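PDB 3WAD: glycosyltransferase from Streptomyces halstedii, which belongs to the GT-B clan of glycosyltransferases, enzymes built from two Rossmann-like domains with a cleft between them. Local coordinates for residues Val3-Phe8 and Trp22-Ala27; Ser12-Met17 and Val31-His36; Ala27-His32 and Glu404-Leu409. All coordinates share one frame; numbering follows the deposited sequence.

Contact 1: residues Val3-Phe8 and Trp22-Ala27; sequences VLMTVF and WALTTA
The side chains of Val3 and Met5 on strand 2-6 meet Leu24 on helix 18-27. All three are buried, and the contact is purely apolar. One methyl of Leu24 does the work for the helix: its CD1 lies 4.1 Å from Val3 CG1. The two side chains cross at about a right angle and meet at one methyl of each. Val3 CG1 stands anti to its backbone N (chi1 -174°), and from there it reaches the leucine. The same leucine branch takes the thioether, with Met5 SD 4.3 Å from Leu24 CD1. Val3 and Met5 are two apart on the strand, so both side chains leave the strand toward the helix and Leu24 bridges them.

Backbone bonds hold the helix turn itself, with Thr26 N donating to Trp22 O at 2.9 Å.

Such packing of a helix on a parallel strand is characteristic of a Rossmann-like alpha/beta domain, here the N-terminal one. Strand 2-6 runs between strands 30-35 and 126-130. Leu24 also touches Val31 on strand 30-35, and Val3 touches Ile128 on strand 126-130. On helix 18-27, Trp22 stacks with Trp22 of the second subunit.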
ATOM      1  N   VAL B   3      -6.931   4.749 -13.190  1.00 28.40           N
ATOM      2  CA  VAL B   3      -8.132   4.628 -12.339  1.00 25.57           C
ATOM      3  C   VAL B   3      -8.198   5.806 -11.404  1.00 25.21           C
ATOM      4  O   VAL B   3      -7.302   6.037 -10.594  1.00 24.47           O
ATOM      5  CB  VAL B   3      -8.069   3.378 -11.517  1.00 25.62           C
ATOM      6  CG1 VAL B   3      -9.465   3.149 -10.701  1.00 22.34           C
ATOM      7  CG2 VAL B   3      -7.703   2.185 -12.376  1.00 24.59           C
ATOM      8  N   LEU B   4      -9.247   6.563 -11.508  1.00 25.00           N
ATOM      9  CA  LEU B   4      -9.463   7.632 -10.578  1.00 26.20           C
ATOM     10  C   LEU B   4     -10.428   7.128  -9.462  1.00 26.09           C
ATOM     11  O   LEU B   4     -11.611   6.913  -9.691  1.00 25.06           O
ATOM     12  CB  LEU B   4      -9.991   8.872 -11.319  1.00 26.59           C
ATOM     13  CG  LEU B   4     -10.392  10.091 -10.528  1.00 27.74           C
ATOM     14  CD1 LEU B   4      -9.149  10.617  -9.718  1.00 31.15           C
ATOM     15  CD2 LEU B   4     -11.036  11.223 -11.364  1.00 29.20           C
ATOM     16  N   MET B   5      -9.909   6.967  -8.259  1.00 24.75           N
ATOM     17  CA  MET B   5     -10.735   6.570  -7.100  1.00 23.64           C
ATOM     18  C   MET B   5     -11.012   7.757  -6.245  1.00 25.16           C
ATOM     19  O   MET B   5     -10.115   8.595  -6.057  1.00 24.49           O
ATOM     20  CB  MET B   5     -10.000   5.553  -6.277  1.00 23.72           C
ATOM     21  CG  MET B   5      -9.540   4.361  -7.172  1.00 24.23           C
ATOM     22  SD  MET B   5      -8.780   3.002  -6.231  1.00 27.67           S
ATOM     23  CE  MET B   5     -10.159   2.364  -5.233  1.00 23.68           C
ATOM     24  N   THR B   6     -12.254   7.892  -5.765  1.00 23.69           N
ATOM     25  CA  THR B   6     -12.538   9.075  -5.014  1.00 24.16           C
ATOM     26  C   THR B   6     -13.299   8.664  -3.726  1.00 23.75           C
ATOM     27  O   THR B   6     -14.125   7.767  -3.748  1.00 23.19           O
ATOM     28  CB  THR B   6     -13.194  10.127  -5.854  1.00 24.01           C
ATOM     29  OG1 THR B   6     -13.405  11.321  -5.071  1.00 27.09           O
ATOM     30  CG2 THR B   6     -14.535   9.621  -6.463  1.00 25.55           C
ATOM     31  N   VAL B   7     -12.973   9.312  -2.622  1.00 23.40           N
ATOM     32  CA  VAL B   7     -13.661   9.039  -1.351  1.00 22.65           C
ATOM     33  C   VAL B   7     -13.692  10.367  -0.586  1.00 21.41           C
ATOM     34  O   VAL B   7     -12.699  11.126  -0.638  1.00 21.25           O
ATOM     35  CB  VAL B   7     -13.001   7.844  -0.589  1.00 20.30           C
ATOM     36  CG1 VAL B   7     -11.561   8.165  -0.258  1.00 22.96           C
ATOM     37  CG2 VAL B   7     -13.735   7.543   0.733  1.00 18.68           C
ATOM     38  N   PHE B   8     -14.810  10.689   0.096  1.00 22.42           N
ATOM     39  CA  PHE B   8     -14.832  11.862   0.972  1.00 20.71           C
ATOM     40  C   PHE B   8     -13.798  11.694   2.140  1.00 22.19           C
ATOM     41  O   PHE B   8     -13.353  10.583   2.392  1.00 20.81           O
ATOM     42  CB  PHE B   8     -16.247  12.231   1.485  1.00 23.35           C
ATOM     43  CG  PHE B   8     -16.780  11.293   2.544  1.00 22.77           C
ATOM     44  CD1 PHE B   8     -16.732  11.658   3.903  1.00 23.11           C
ATOM     45  CD2 PHE B   8     -17.234   9.997   2.212  1.00 25.32           C
ATOM     46  CE1 PHE B   8     -17.182  10.725   4.933  1.00 22.67           C
ATOM     47  CE2 PHE B   8     -17.712   9.087   3.190  1.00 22.88           C
ATOM     48  CZ  PHE B   8     -17.708   9.456   4.549  1.00 23.62           C
ATOM     49  N   TRP B  22      -4.421  -0.831  -3.947  1.00 23.09           N
ATOM     50  CA  TRP B  22      -3.160  -1.512  -4.092  1.00 24.33           C
ATOM     51  C   TRP B  22      -3.142  -2.738  -5.048  1.00 25.57           C
ATOM     52  O   TRP B  22      -2.116  -2.946  -5.719  1.00 26.11           O
ATOM     53  CB  TRP B  22      -2.616  -1.945  -2.740  1.00 23.77           C
ATOM     54  CG  TRP B  22      -1.647  -0.901  -2.176  1.00 25.27           C
ATOM     55  CD1 TRP B  22      -1.878  -0.024  -1.122  1.00 26.89           C
ATOM     56  CD2 TRP B  22      -0.318  -0.606  -2.650  1.00 27.08           C
ATOM     57  NE1 TRP B  22      -0.760   0.767  -0.910  1.00 23.91           N
ATOM     58  CE2 TRP B  22       0.189   0.471  -1.849  1.00 22.56           C
ATOM     59  CE3 TRP B  22       0.496  -1.138  -3.675  1.00 25.66           C
ATOM     60  CZ2 TRP B  22       1.495   0.982  -1.996  1.00 24.40           C
ATOM     61  CZ3 TRP B  22       1.806  -0.614  -3.838  1.00 24.64           C
ATOM     62  CH2 TRP B  22       2.294   0.434  -2.980  1.00 26.23           C
ATOM     63  N   ALA B  23      -4.223  -3.530  -5.073  1.00 24.16           N
ATOM     64  CA  ALA B  23      -4.397  -4.638  -6.081  1.00 24.42           C
ATOM     65  C   ALA B  23      -4.308  -4.059  -7.496  1.00 24.02           C
ATOM     66  O   ALA B  23      -3.531  -4.561  -8.305  1.00 25.68           O
ATOM     67  CB  ALA B  23      -5.707  -5.415  -5.885  1.00 21.70           C
ATOM     68  N   LEU B  24      -5.011  -2.979  -7.761  1.00 24.11           N
ATOM     69  CA  LEU B  24      -4.900  -2.288  -9.039  1.00 24.61           C
ATOM     70  C   LEU B  24      -3.471  -1.765  -9.321  1.00 26.00           C
ATOM     71  O   LEU B  24      -2.946  -1.855 -10.478  1.00 25.06           O
ATOM     72  CB  LEU B  24      -5.881  -1.149  -9.094  1.00 23.88           C
ATOM     73  CG  LEU B  24      -7.377  -1.541  -9.241  1.00 24.79           C
ATOM     74  CD1 LEU B  24      -8.218  -0.295  -8.865  1.00 19.03           C
ATOM     75  CD2 LEU B  24      -7.737  -1.988 -10.761  1.00 24.30           C
ATOM     76  N   THR B  25      -2.827  -1.225  -8.280  1.00 22.77           N
ATOM     77  CA  THR B  25      -1.445  -0.742  -8.439  1.00 22.94           C
ATOM     78  C   THR B  25      -0.468  -1.879  -8.809  1.00 23.88           C
ATOM     79  O   THR B  25       0.349  -1.720  -9.706  1.00 26.28           O
ATOM     80  CB  THR B  25      -1.015   0.016  -7.163  1.00 22.73           C
ATOM     81  OG1 THR B  25      -1.933   1.125  -6.977  1.00 17.79           O
ATOM     82  CG2 THR B  25       0.409   0.583  -7.291  1.00 24.38           C
ATOM     83  N   THR B  26      -0.563  -3.024  -8.161  1.00 23.24           N
ATOM     84  CA  THR B  26       0.470  -4.028  -8.356  1.00 25.26           C
ATOM     85  C   THR B  26       0.223  -4.874  -9.626  1.00 25.99           C
ATOM     86  O   THR B  26       1.108  -5.622 -10.062  1.00 28.42           O
ATOM     87  CB  THR B  26       0.665  -4.905  -7.122  1.00 25.09           C
ATOM     88  OG1 THR B  26      -0.588  -5.529  -6.750  1.00 23.35           O
ATOM     89  CG2 THR B  26       1.268  -3.976  -5.911  1.00 24.62           C
ATOM     90  N   ALA B  27      -0.983  -4.780 -10.147  1.00 27.31           N
ATOM     91  CA  ALA B  27      -1.289  -5.304 -11.481  1.00 28.93           C
ATOM     92  C   ALA B  27      -0.816  -4.340 -12.584  1.00 30.67           C
ATOM     93  O   ALA B  27      -0.775  -4.749 -13.738  1.00 32.28           O
ATOM     94  CB  ALA B  27      -2.754  -5.620 -11.591  1.00 27.31           C
TER

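Contact 2: residues Ser12-Met17 and Val31-His36; sequences SHLYNM and VHIASH
Leu14 is the first residue of helix 11-16 to touch Ile33 of strand 30-35. The side chain of Leu14 does not start out straight at the strand, but its end swings nearer. CG is anti to the backbone N (chi1 170°), and the CD1 branch makes the approach. Leu14 CD1 lies 4.0 Å from Ile33 CG2. Methyl meets methyl, with the two side chains roughly perpendicular.

Met17 follows, one turn on, where helix 11-16 gives way to helix 18-27. It holds the N-cap position of that second helix, and its amide N still bonds back to Leu14 O at 3.0 Å. Met17 starts out toward the strand, and its long side chain ends near the isoleucine. Met17 CE is 4.3 Å from Ile33 CG2, but this methyl is modelled with strained geometry and its exact position is uncertain.

Ile33 thus meets both side chains through a single methyl. The side chain leaves the strand toward the helix, and with CG2 anti to the backbone N it is this methyl that turns to Leu14 and Met17. All three residues are buried, and the joint is wholly apolar.

The contact seats the first short helix after strand 2-6 on the sheet of the N-terminal Rossmann-like domain. Strand 30-35 lies there between strands 2-6 and 49-52. Helix 40-44 closes in alongside, with Ile43 touching both Leu14 and Ile33. Met5 on strand 2-6 touches Met17 and Ile33, and Ala21 of helix 18-27 also packs on Ile33.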
ATOM      1  N   SER B  12     -12.072   5.693   7.686  1.00 21.36           N
ATOM      2  CA  SER B  12     -12.756   4.384   7.557  1.00 22.24           C
ATOM      3  C   SER B  12     -13.171   4.150   6.101  1.00 21.20           C
ATOM      4  O   SER B  12     -13.004   3.083   5.606  1.00 24.20           O
ATOM      5  CB  SER B  12     -14.045   4.336   8.431  1.00 21.99           C
ATOM      6  OG  SER B  12     -13.610   4.379   9.780  1.00 28.10           O
ATOM      7  N   HIS B  13     -13.780   5.134   5.460  1.00 21.77           N
ATOM      8  CA  HIS B  13     -14.235   4.922   4.089  1.00 22.03           C
ATOM      9  C   HIS B  13     -13.016   4.873   3.191  1.00 22.58           C
ATOM     10  O   HIS B  13     -13.023   4.108   2.232  1.00 23.08           O
ATOM     11  CB  HIS B  13     -15.176   6.008   3.645  1.00 21.08           C
ATOM     12  CG  HIS B  13     -16.551   5.887   4.222  1.00 23.66           C
ATOM     13  ND1 HIS B  13     -17.634   5.510   3.455  1.00 19.23           N
ATOM     14  CD2 HIS B  13     -17.037   6.140   5.487  1.00 20.35           C
ATOM     15  CE1 HIS B  13     -18.725   5.514   4.213  1.00 26.09           C
ATOM     16  NE2 HIS B  13     -18.395   5.939   5.434  1.00 20.09           N
ATOM     17  N   LEU B  14     -11.951   5.631   3.507  1.00 20.62           N
ATOM     18  CA  LEU B  14     -10.652   5.417   2.816  1.00 20.57           C
ATOM     19  C   LEU B  14     -10.137   4.013   2.920  1.00 20.44           C
ATOM     20  O   LEU B  14      -9.895   3.405   1.869  1.00 17.98           O
ATOM     21  CB  LEU B  14      -9.582   6.425   3.211  1.00 20.70           C
ATOM     22  CG  LEU B  14      -8.184   6.052   2.685  1.00 24.27           C
ATOM     23  CD1 LEU B  14      -8.090   5.942   1.135  1.00 21.68           C
ATOM     24  CD2 LEU B  14      -7.073   6.942   3.289  1.00 25.47           C
ATOM     25  N   TYR B  15      -9.933   3.481   4.149  1.00 18.63           N
ATOM     26  CA  TYR B  15      -9.410   2.121   4.346  1.00 21.15           C
ATOM     27  C   TYR B  15     -10.227   1.026   3.664  1.00 20.94           C
ATOM     28  O   TYR B  15      -9.691  -0.057   3.315  1.00 22.34           O
ATOM     29  CB  TYR B  15      -9.417   1.773   5.844  1.00 20.88           C
ATOM     30  CG  TYR B  15      -8.382   2.518   6.626  1.00 23.07           C
ATOM     31  CD1 TYR B  15      -7.575   3.513   6.022  1.00 22.24           C
ATOM     32  CD2 TYR B  15      -8.187   2.194   7.973  1.00 26.50           C
ATOM     33  CE1 TYR B  15      -6.602   4.174   6.756  1.00 26.64           C
ATOM     34  CE2 TYR B  15      -7.261   2.851   8.716  1.00 30.51           C
ATOM     35  CZ  TYR B  15      -6.465   3.823   8.113  1.00 31.68           C
ATOM     36  OH  TYR B  15      -5.543   4.435   8.924  1.00 34.38           O
ATOM     37  N   ASN B  16     -11.518   1.269   3.542  1.00 19.89           N
ATOM     38  CA  ASN B  16     -12.407   0.324   2.859  1.00 21.17           C
ATOM     39  C   ASN B  16     -11.879  -0.004   1.393  1.00 22.23           C
ATOM     40  O   ASN B  16     -12.006  -1.144   0.897  1.00 23.04           O
ATOM     41  CB  ASN B  16     -13.822   0.946   2.829  1.00 19.87           C
ATOM     42  CG  ASN B  16     -14.840   0.077   2.082  1.00 21.70           C
ATOM     43  OD1 ASN B  16     -15.380   0.457   1.024  1.00 25.84           O
ATOM     44  ND2 ASN B  16     -15.108  -1.072   2.627  1.00 16.08           N
ATOM     45  N   MET B  17     -11.303   1.005   0.724  1.00 23.15           N
ATOM     46  CA  MET B  17     -10.823   0.846  -0.665  1.00 24.67           C
ATOM     47  C   MET B  17      -9.323   0.791  -0.851  1.00 24.51           C
ATOM     48  O   MET B  17      -8.834   0.710  -1.972  1.00 24.91           O
ATOM     49  CB  MET B  17     -11.436   1.887  -1.564  1.00 24.46           C
ATOM     50  CG  MET B  17     -11.343   3.305  -1.127  1.00 27.03           C
ATOM     51  SD  MET B  17     -12.398   4.399  -2.227  1.00 42.05           S
ATOM     52  CE  MET B  17     -10.921   5.008  -2.589  1.00 16.13           C
ATOM     53  N   VAL B  31      -3.037   4.556 -10.245  1.00 28.74           N
ATOM     54  CA  VAL B  31      -4.213   4.818  -9.382  1.00 25.63           C
ATOM     55  C   VAL B  31      -4.005   6.151  -8.680  1.00 25.56           C
ATOM     56  O   VAL B  31      -2.963   6.383  -8.083  1.00 25.75           O
ATOM     57  CB  VAL B  31      -4.297   3.722  -8.360  1.00 27.17           C
ATOM     58  CG1 VAL B  31      -5.505   3.921  -7.415  1.00 21.32           C
ATOM     59  CG2 VAL B  31      -4.405   2.347  -9.076  1.00 21.47           C
ATOM     60  N   HIS B  32      -4.954   7.044  -8.837  1.00 24.91           N
ATOM     61  CA  HIS B  32      -5.016   8.263  -8.071  1.00 25.17           C
ATOM     62  C   HIS B  32      -6.144   8.171  -7.013  1.00 23.58           C
ATOM     63  O   HIS B  32      -7.308   7.794  -7.356  1.00 22.37           O
ATOM     64  CB  HIS B  32      -5.278   9.487  -8.990  1.00 24.71           C
ATOM     65  CG  HIS B  32      -4.095   9.893  -9.827  1.00 25.90           C
ATOM     66  ND1 HIS B  32      -4.188  10.832 -10.831  1.00 28.20           N
ATOM     67  CD2 HIS B  32      -2.801   9.501  -9.806  1.00 27.32           C
ATOM     68  CE1 HIS B  32      -2.998  11.019 -11.371  1.00 25.50           C
ATOM     69  NE2 HIS B  32      -2.148  10.198 -10.793  1.00 25.58           N
ATOM     70  N   ILE B  33      -5.846   8.573  -5.771  1.00 21.55           N
ATOM     71  CA  ILE B  33      -6.907   8.660  -4.737  1.00 22.27           C
ATOM     72  C   ILE B  33      -7.241  10.126  -4.519  1.00 21.96           C
ATOM     73  O   ILE B  33      -6.397  10.910  -3.968  1.00 22.59           O
ATOM     74  CB  ILE B  33      -6.530   7.982  -3.318  1.00 22.72           C
ATOM     75  CG1 ILE B  33      -5.805   6.636  -3.519  1.00 23.59           C
ATOM     76  CG2 ILE B  33      -7.774   7.955  -2.331  1.00 20.99           C
ATOM     77  CD1 ILE B  33      -6.691   5.503  -4.216  1.00 21.65           C
ATOM     78  N   ALA B  34      -8.437  10.514  -4.927  1.00 20.90           N
ATOM     79  CA  ALA B  34      -8.784  11.919  -4.806  1.00 21.72           C
ATOM     80  C   ALA B  34      -9.663  12.020  -3.599  1.00 23.42           C
ATOM     81  O   ALA B  34     -10.625  11.252  -3.484  1.00 21.48           O
ATOM     82  CB  ALA B  34      -9.566  12.393  -6.101  1.00 21.91           C
ATOM     83  N   SER B  35      -9.390  13.004  -2.738  1.00 23.60           N
ATOM     84  CA  SER B  35     -10.170  13.225  -1.541  1.00 21.53           C
ATOM     85  C   SER B  35      -9.898  14.655  -1.102  1.00 24.09           C
ATOM     86  O   SER B  35      -8.974  15.332  -1.668  1.00 24.99           O
ATOM     87  CB  SER B  35      -9.780  12.164  -0.476  1.00 22.36           C
ATOM     88  OG  SER B  35     -10.634  12.120   0.664  1.00 21.07           O
ATOM     89  N   HIS B  36     -10.692  15.163  -0.166  1.00 23.31           N
ATOM     90  CA  HIS B  36     -10.400  16.474   0.453  1.00 23.79           C
ATOM     91  C   HIS B  36      -8.995  16.535   1.059  1.00 23.67           C
ATOM     92  O   HIS B  36      -8.405  15.513   1.398  1.00 21.84           O
ATOM     93  CB  HIS B  36     -11.443  16.886   1.504  1.00 23.35           C
ATOM     94  CG  HIS B  36     -12.874  16.662   1.083  1.00 25.27           C
ATOM     95  ND1 HIS B  36     -13.473  15.420   1.111  1.00 24.34           N
ATOM     96  CD2 HIS B  36     -13.837  17.533   0.679  1.00 24.16           C
ATOM     97  CE1 HIS B  36     -14.732  15.524   0.735  1.00 23.68           C
ATOM     98  NE2 HIS B  36     -14.988  16.797   0.480  1.00 24.85           N
TER

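Contact 3: residues Ala27-His32 and Glu404-Leu409; sequences AGHEVH and ETVGEL
Ala27 and Val406 bring their backbones closest, with CA atoms 7.9 Å apart. Residues 404-409 form a regular piece of helix 402-415, in which Leu409 N bonds to Thr405 O at 2.8 Å. Residues 27-32 run from the end of helix 18-27 into strand 30-35. Gly28 is the first residue to leave helical angles, in a Schellman motif with positive phi (122°), an angle at which a CB would press on the preceding carbonyl.

Val406 carries the contact from the C-terminal helix. Its CG1, anti to the backbone N (chi1 166°), touches both partners. Ala27 CB lies 4.0 Å from Val406 CG1. The His29 side chain comes from the opposite direction, and its NE2 lies 3.9 Å from Val406 CG1. The methyl meets that ring obliquely. The other ring nitrogen, ND1, is hydrogen-bonded to the N of Met1, which helps fix the imidazole.

The two segments are 372 residues apart, and the chain's last helix here returns to cover the N-terminal domain, as is characteristic of GT-B folds. Val406 also packs on Ala23 of helix 18-27. One turn on, Leu409 reaches Leu20 of the same helix and Leu126 and Ile128 of strand 126-130.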
ATOM      1  N   ALA B  27      -0.983  -4.780 -10.147  1.00 27.31           N
ATOM      2  CA  ALA B  27      -1.289  -5.304 -11.481  1.00 28.93           C
ATOM      3  C   ALA B  27      -0.816  -4.340 -12.584  1.00 30.67           C
ATOM      4  O   ALA B  27      -0.775  -4.749 -13.738  1.00 32.28           O
ATOM      5  CB  ALA B  27      -2.754  -5.620 -11.591  1.00 27.31           C
ATOM      6  N   GLY B  28      -0.490  -3.070 -12.268  1.00 30.68           N
ATOM      7  CA  GLY B  28       0.280  -2.185 -13.198  1.00 29.79           C
ATOM      8  C   GLY B  28      -0.454  -0.912 -13.554  1.00 30.62           C
ATOM      9  O   GLY B  28       0.044  -0.011 -14.300  1.00 30.84           O
ATOM     10  N   HIS B  29      -1.662  -0.786 -13.016  1.00 29.49           N
ATOM     11  CA  HIS B  29      -2.422   0.356 -13.356  1.00 28.71           C
ATOM     12  C   HIS B  29      -1.954   1.528 -12.549  1.00 28.76           C
ATOM     13  O   HIS B  29      -1.352   1.324 -11.492  1.00 29.65           O
ATOM     14  CB  HIS B  29      -3.859  -0.015 -13.095  1.00 30.11           C
ATOM     15  CG  HIS B  29      -4.233  -1.310 -13.759  1.00 30.83           C
ATOM     16  ND1 HIS B  29      -4.372  -1.419 -15.131  1.00 27.36           N
ATOM     17  CD2 HIS B  29      -4.436  -2.557 -13.252  1.00 29.84           C
ATOM     18  CE1 HIS B  29      -4.665  -2.672 -15.438  1.00 27.51           C
ATOM     19  NE2 HIS B  29      -4.729  -3.379 -14.317  1.00 28.43           N
ATOM     20  N   GLU B  30      -2.280   2.743 -13.002  1.00 29.12           N
ATOM     21  CA  GLU B  30      -1.927   3.995 -12.346  1.00 30.52           C
ATOM     22  C   GLU B  30      -3.170   4.439 -11.562  1.00 30.14           C
ATOM     23  O   GLU B  30      -4.232   4.674 -12.166  1.00 29.24           O
ATOM     24  CB  GLU B  30      -1.683   5.120 -13.339  1.00 31.18           C
ATOM     25  CG  GLU B  30      -0.617   4.868 -14.351  1.00 38.78           C
ATOM     26  CD  GLU B  30       0.751   5.197 -13.815  1.00 46.07           C
ATOM     27  OE1 GLU B  30       1.660   4.341 -13.953  1.00 49.58           O
ATOM     28  OE2 GLU B  30       0.920   6.300 -13.235  1.00 49.37           O
ATOM     29  N   VAL B  31      -3.037   4.556 -10.245  1.00 28.74           N
ATOM     30  CA  VAL B  31      -4.213   4.818  -9.382  1.00 25.63           C
ATOM     31  C   VAL B  31      -4.005   6.151  -8.680  1.00 25.56           C
ATOM     32  O   VAL B  31      -2.963   6.383  -8.083  1.00 25.75           O
ATOM     33  CB  VAL B  31      -4.297   3.722  -8.360  1.00 27.17           C
ATOM     34  CG1 VAL B  31      -5.505   3.921  -7.415  1.00 21.32           C
ATOM     35  CG2 VAL B  31      -4.405   2.347  -9.076  1.00 21.47           C
ATOM     36  N   HIS B  32      -4.954   7.044  -8.837  1.00 24.91           N
ATOM     37  CA  HIS B  32      -5.016   8.263  -8.071  1.00 25.17           C
ATOM     38  C   HIS B  32      -6.144   8.171  -7.013  1.00 23.58           C
ATOM     39  O   HIS B  32      -7.308   7.794  -7.356  1.00 22.37           O
ATOM     40  CB  HIS B  32      -5.278   9.487  -8.990  1.00 24.71           C
ATOM     41  CG  HIS B  32      -4.095   9.893  -9.827  1.00 25.90           C
ATOM     42  ND1 HIS B  32      -4.188  10.832 -10.831  1.00 28.20           N
ATOM     43  CD2 HIS B  32      -2.801   9.501  -9.806  1.00 27.32           C
ATOM     44  CE1 HIS B  32      -2.998  11.019 -11.371  1.00 25.50           C
ATOM     45  NE2 HIS B  32      -2.148  10.198 -10.793  1.00 25.58           N
ATOM     46  N   GLU B 404      -8.572 -11.465  -9.281  1.00 31.68           N
ATOM     47  CA  GLU B 404      -9.794 -11.683 -10.081  1.00 31.65           C
ATOM     48  C   GLU B 404     -10.680 -10.424 -10.201  1.00 31.11           C
ATOM     49  O   GLU B 404     -11.336 -10.158 -11.228  1.00 29.91           O
ATOM     50  CB  GLU B 404     -10.668 -12.721  -9.401  1.00 32.49           C
ATOM     51  CG  GLU B 404     -10.245 -14.145  -9.421  1.00 37.72           C
ATOM     52  CD  GLU B 404     -11.340 -15.041  -8.814  1.00 43.23           C
ATOM     53  OE1 GLU B 404     -12.551 -15.038  -9.317  1.00 44.08           O
ATOM     54  OE2 GLU B 404     -10.988 -15.721  -7.823  1.00 42.77           O
ATOM     55  N   THR B 405     -10.757  -9.640  -9.114  1.00 30.39           N
ATOM     56  CA  THR B 405     -11.608  -8.445  -9.123  1.00 27.39           C
ATOM     57  C   THR B 405     -11.037  -7.333  -9.993  1.00 27.78           C
ATOM     58  O   THR B 405     -11.791  -6.588 -10.677  1.00 27.98           O
ATOM     59  CB  THR B 405     -11.835  -7.893  -7.671  1.00 27.89           C
ATOM     60  OG1 THR B 405     -12.440  -8.950  -6.879  1.00 26.74           O
ATOM     61  CG2 THR B 405     -12.704  -6.729  -7.762  1.00 22.98           C
ATOM     62  N   VAL B 406      -9.710  -7.170  -9.934  1.00 26.51           N
ATOM     63  CA  VAL B 406      -9.058  -6.247 -10.846  1.00 26.08           C
ATOM     64  C   VAL B 406      -9.415  -6.715 -12.279  1.00 26.46           C
ATOM     65  O   VAL B 406      -9.715  -5.922 -13.112  1.00 28.27           O
ATOM     66  CB  VAL B 406      -7.496  -6.275 -10.631  1.00 26.18           C
ATOM     67  CG1 VAL B 406      -6.776  -5.568 -11.826  1.00 23.37           C
ATOM     68  CG2 VAL B 406      -7.127  -5.649  -9.285  1.00 25.35           C
ATOM     69  N   GLY B 407      -9.456  -8.028 -12.515  1.00 28.52           N
ATOM     70  CA  GLY B 407      -9.746  -8.535 -13.859  1.00 30.08           C
ATOM     71  C   GLY B 407     -11.143  -8.152 -14.279  1.00 30.44           C
ATOM     72  O   GLY B 407     -11.334  -7.776 -15.390  1.00 29.38           O
ATOM     73  N   GLU B 408     -12.114  -8.186 -13.356  1.00 31.63           N
ATOM     74  CA  GLU B 408     -13.446  -7.672 -13.676  1.00 30.72           C
ATOM     75  C   GLU B 408     -13.476  -6.201 -13.900  1.00 30.52           C
ATOM     76  O   GLU B 408     -14.265  -5.696 -14.700  1.00 30.57           O
ATOM     77  CB  GLU B 408     -14.452  -7.979 -12.554  1.00 30.73           C
ATOM     78  CG  GLU B 408     -14.592  -9.388 -12.284  1.00 35.18           C
ATOM     79  CD  GLU B 408     -15.546 -10.080 -13.248  1.00 42.87           C
ATOM     80  OE1 GLU B 408     -15.991  -9.489 -14.286  1.00 40.02           O
ATOM     81  OE2 GLU B 408     -15.800 -11.280 -12.973  1.00 50.45           O
ATOM     82  N   LEU B 409     -12.660  -5.456 -13.139  1.00 29.71           N
ATOM     83  CA  LEU B 409     -12.709  -4.031 -13.271  1.00 27.47           C
ATOM     84  C   LEU B 409     -12.138  -3.623 -14.656  1.00 26.20           C
ATOM     85  O   LEU B 409     -12.515  -2.607 -15.213  1.00 24.46           O
ATOM     86  CB  LEU B 409     -11.886  -3.362 -12.124  1.00 28.45           C
ATOM     87  CG  LEU B 409     -12.582  -3.445 -10.736  1.00 28.74           C
ATOM     88  CD1 LEU B 409     -11.690  -2.872  -9.645  1.00 30.23           C
ATOM     89  CD2 LEU B 409     -13.922  -2.771 -10.741  1.00 22.48           C
TER

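Contacts 1 and 2 are buried, and contact 3 is only partly so. The first two seat successive helices, 18-27 and 11-16, on neighbouring strands of one parallel sheet, and backbone bonding between strands 2-6 and 30-35 ties them together, as at Met5 O and Ala34 N. Contact 3 adds helix 402-415 beyond helix 18-27, so Ala27 lies on a helix that meets the sheet in contact 1 and the C-terminal helix in contact 3. Methyl and thioether packing makes up contacts 1 and 2, whereas contact 3 brings in an imidazole. Contacts 2 and 3 share strand 30-35 at residues 31-32, yet their centres stand about 15 Å apart.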